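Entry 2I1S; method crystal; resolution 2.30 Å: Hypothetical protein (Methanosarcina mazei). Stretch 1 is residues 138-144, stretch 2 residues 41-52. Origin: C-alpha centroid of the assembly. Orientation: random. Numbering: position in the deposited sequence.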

# COMPACT_ATOMS: atom_id res chain seq x y z
N ALA A 138 -4.44 -11.56 3.21
CA ALA A 138 -3.09 -11.59 2.65
C ALA A 138 -2.92 -10.56 1.52
O ALA A 138 -3.78 -10.41 0.65
CB ALA A 138 -2.76 -13.00 2.14
N ALA A 139 -1.82 -9.84 1.55
CA ALA A 139 -1.40 -9.01 0.43
C ALA A 139 -1.20 -9.82 -0.86
O ALA A 139 -0.89 -11.02 -0.84
CB ALA A 139 -0.14 -8.29 0.81
N VAL A 140 -1.42 -9.18 -2.01
CA VAL A 140 -1.23 -9.90 -3.28
C VAL A 140 0.27 -10.19 -3.41
O VAL A 140 1.10 -9.31 -3.13
CB VAL A 140 -1.76 -9.07 -4.50
CG1 VAL A 140 -3.28 -8.83 -4.39
CG2 VAL A 140 -1.00 -7.72 -4.66
N PRO A 141 0.64 -11.43 -3.80
CA PRO A 141 2.07 -11.69 -3.98
C PRO A 141 2.62 -10.90 -5.16
O PRO A 141 1.86 -10.51 -6.06
CB PRO A 141 2.12 -13.19 -4.26
CG PRO A 141 0.76 -13.73 -3.60
CD PRO A 141 -0.18 -12.65 -4.00
N GLU A 142 3.94 -10.66 -5.12
CA GLU A 142 4.60 -10.05 -6.22
C GLU A 142 4.34 -10.89 -7.50
O GLU A 142 4.34 -12.11 -7.43
CB GLU A 142 6.11 -9.88 -5.93
CG GLU A 142 6.44 -8.82 -4.85
CD GLU A 142 6.73 -7.43 -5.45
OE1 GLU A 142 6.35 -7.20 -6.62
OE2 GLU A 142 7.35 -6.56 -4.76
N ASP A 143 4.11 -10.20 -8.63
CA ASP A 143 4.17 -10.77 -9.98
C ASP A 143 2.98 -11.70 -10.30
O ASP A 143 2.99 -12.46 -11.30
CB ASP A 143 5.52 -11.48 -10.15
CG ASP A 143 6.71 -10.58 -9.80
OD1 ASP A 143 6.75 -9.41 -10.25
OD2 ASP A 143 7.61 -11.04 -9.08
N SER A 144 1.95 -11.62 -9.45
CA SER A 144 0.83 -12.57 -9.50
C SER A 144 -0.23 -12.27 -10.60
O SER A 144 -1.30 -12.89 -10.60
CB SER A 144 0.16 -12.73 -8.13
OG SER A 144 -0.49 -11.54 -7.74
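Stretch 2, residues 41-52: IQAVMDWEDYHL

Stretch 1 has no regular secondary structure; its phi/psi values from Ala-138 to Glu-142 stay in the extended region, and a type II beta turn from Pro-141 to Ser-144 then reverses it. Stretch 2 completes a helix, in which Met-45 N bonds to Ile-41 O at 3.1 Å, and leaves it through a Schellman motif. There Asp-46 takes positive phi (52°), while Trp-47 N reaches Gln-42 O at 2.9 Å and Asp-46 N reaches Ala-43 O at 3.2 Å. From Met-45 to Leu-52 the chain is loop or turn. Across the stretches, Ala-139 CA lies 5.1 Å from Met-45 CA. Farther along, Glu-142 CA lies 6.3 Å from Trp-47 CA. These nearest CA pairs advance together in sequence, so the two segments run in the same general sense. Together they bury 429 Å².

Ala-138 lies out of reach, and contact begins at Ala-139, whose CB points toward stretch 2. It approaches Met-45, just past the helix: CB of Ala-139 is 3.1 Å from O of Met-45, a tight approach, and 4.1 Å from SD of Met-45.

Val-140 combines polar and apolar contacts with one side chain. Its O accepts a hydrogen bond from Trp-47 NE1 (2.9 Å, N-H...O angle 148°), lying at the indole edge near the ring plane, while Val-140 CG2 packs 3.6 Å from Trp-47 CZ2. Water 1 lies 2.7 Å from Val-140 O and 2.8 Å from Met-45 O, placed to donate to either, though with atoms elsewhere counted it has more acceptors in reach than protons.

Pro-141 turns its CB away and makes no direct contact. Its O instead receives Ser-144 OG at 3.1 Å, a bond within the turn.

Glu-142 is the most heavily covered residue, losing 114 Å². Its OE2 accepts from Glu-48 N at 2.6 Å with an angle of 161°, so the carboxylate holds the loop backbone just beyond Trp-47. The same side chain places CD 3.7 Å from Tyr-50 CD2 and OE1 3.3 Å from His-51 CD2. Water 2 accepts from Glu-142 N at 3.2 Å and donates to Asp-46 O at 3.0 Å, linking the two backbones.

Asp-143 has phi/psi of 73/14, as expected for the third position of a type II turn. Its CB points sideways, but the carboxylate comes nearer, and OD1 accepts from His-51 NE2 at 2.8 Å; the 133° angle shows a bent bond. Ser-144 is out of reach, so direct contact ends at Asp-143.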

# COMPACT_ATOMS: atom_id res chain seq x y z
N ILE A 41 4.14 1.38 2.72
CA ILE A 41 3.37 0.56 1.79
C ILE A 41 4.05 -0.77 1.40
O ILE A 41 3.42 -1.85 1.50
CB ILE A 41 2.91 1.38 0.50
CG1 ILE A 41 2.09 2.61 0.91
CG2 ILE A 41 2.05 0.47 -0.44
CD1 ILE A 41 1.78 3.58 -0.30
N GLN A 42 5.31 -0.72 0.98
CA GLN A 42 6.01 -1.96 0.62
C GLN A 42 6.03 -2.95 1.79
O GLN A 42 5.91 -4.17 1.60
CB GLN A 42 7.47 -1.70 0.16
CG GLN A 42 7.64 -1.01 -1.18
CD GLN A 42 7.10 -1.81 -2.33
OE1 GLN A 42 7.61 -2.87 -2.63
NE2 GLN A 42 6.09 -1.29 -3.01
N ALA A 43 6.20 -2.39 3.00
CA ALA A 43 6.31 -3.14 4.25
C ALA A 43 5.01 -3.82 4.63
O ALA A 43 5.02 -5.03 4.88
CB ALA A 43 6.78 -2.23 5.37
N VAL A 44 3.90 -3.08 4.61
CA VAL A 44 2.58 -3.62 5.02
C VAL A 44 2.02 -4.63 4.05
O VAL A 44 1.28 -5.55 4.47
CB VAL A 44 1.48 -2.53 5.39
CG1 VAL A 44 1.93 -1.72 6.53
CG2 VAL A 44 1.10 -1.65 4.18
N MET A 45 2.42 -4.49 2.78
CA MET A 45 2.03 -5.40 1.69
C MET A 45 2.99 -6.54 1.45
O MET A 45 2.78 -7.37 0.55
CB MET A 45 1.84 -4.62 0.39
CG MET A 45 0.61 -3.66 0.41
SD MET A 45 -0.96 -4.24 1.10
CE MET A 45 -1.79 -2.67 1.13
N ASP A 46 4.07 -6.60 2.23
CA ASP A 46 5.09 -7.62 2.05
C ASP A 46 5.59 -7.71 0.57
O ASP A 46 5.82 -8.80 -0.01
CB ASP A 46 4.57 -8.95 2.63
CG ASP A 46 5.66 -9.99 2.78
OD1 ASP A 46 6.86 -9.63 2.65
OD2 ASP A 46 5.30 -11.18 3.03
N TRP A 47 5.75 -6.53 -0.03
CA TRP A 47 6.31 -6.41 -1.36
C TRP A 47 7.84 -6.27 -1.29
O TRP A 47 8.42 -6.10 -0.22
CB TRP A 47 5.63 -5.26 -2.10
CG TRP A 47 4.22 -5.56 -2.58
CD1 TRP A 47 3.70 -6.80 -2.87
CD2 TRP A 47 3.17 -4.61 -2.87
NE1 TRP A 47 2.40 -6.68 -3.30
CE2 TRP A 47 2.05 -5.35 -3.31
CE3 TRP A 47 3.08 -3.21 -2.81
CZ2 TRP A 47 0.84 -4.74 -3.67
CZ3 TRP A 47 1.85 -2.60 -3.16
CH2 TRP A 47 0.77 -3.37 -3.60
N GLU A 48 8.50 -6.33 -2.44
CA GLU A 48 9.95 -6.53 -2.50
C GLU A 48 10.71 -5.34 -3.14
O GLU A 48 11.93 -5.37 -3.31
CB GLU A 48 10.23 -7.82 -3.27
CG GLU A 48 9.98 -9.12 -2.56
CD GLU A 48 10.95 -9.33 -1.44
OE1 GLU A 48 12.06 -8.78 -1.49
OE2 GLU A 48 10.60 -10.04 -0.49
N ASP A 49 9.96 -4.31 -3.50
CA ASP A 49 10.47 -3.17 -4.25
C ASP A 49 11.22 -3.48 -5.56
O ASP A 49 12.26 -2.91 -5.85
CB ASP A 49 11.25 -2.20 -3.36
CG ASP A 49 11.05 -0.76 -3.79
OD1 ASP A 49 10.25 -0.50 -4.72
OD2 ASP A 49 11.65 0.13 -3.19
N TYR A 50 10.64 -4.35 -6.38
CA TYR A 50 11.28 -4.81 -7.60
C TYR A 50 10.98 -3.89 -8.76
O TYR A 50 11.71 -3.86 -9.77
CB TYR A 50 10.65 -6.14 -8.01
CG TYR A 50 11.03 -7.34 -7.20
CD1 TYR A 50 12.35 -7.57 -6.87
CD2 TYR A 50 10.07 -8.29 -6.83
CE1 TYR A 50 12.72 -8.71 -6.14
CE2 TYR A 50 10.42 -9.44 -6.12
CZ TYR A 50 11.75 -9.64 -5.77
OH TYR A 50 12.15 -10.74 -5.09
N HIS A 51 9.85 -3.17 -8.63
CA HIS A 51 9.23 -2.55 -9.79
C HIS A 51 9.15 -1.05 -9.57
O HIS A 51 9.51 -0.56 -8.51
CB HIS A 51 7.82 -3.13 -10.02
CG HIS A 51 7.79 -4.62 -10.13
ND1 HIS A 51 8.34 -5.30 -11.20
CD2 HIS A 51 7.32 -5.55 -9.27
CE1 HIS A 51 8.18 -6.60 -11.01
NE2 HIS A 51 7.57 -6.78 -9.84
N LEU A 52 8.69 -0.34 -10.61
CA LEU A 52 8.45 1.09 -10.54
C LEU A 52 7.19 1.39 -9.72
O LEU A 52 6.30 0.55 -9.63
CB LEU A 52 8.38 1.71 -11.96
CG LEU A 52 9.62 1.48 -12.82
CD1 LEU A 52 9.48 2.16 -14.17
CD2 LEU A 52 10.92 1.93 -12.14
O HOH W 1 3.00 -9.62 -1.17
O HOH W 2 5.39 -10.74 -2.32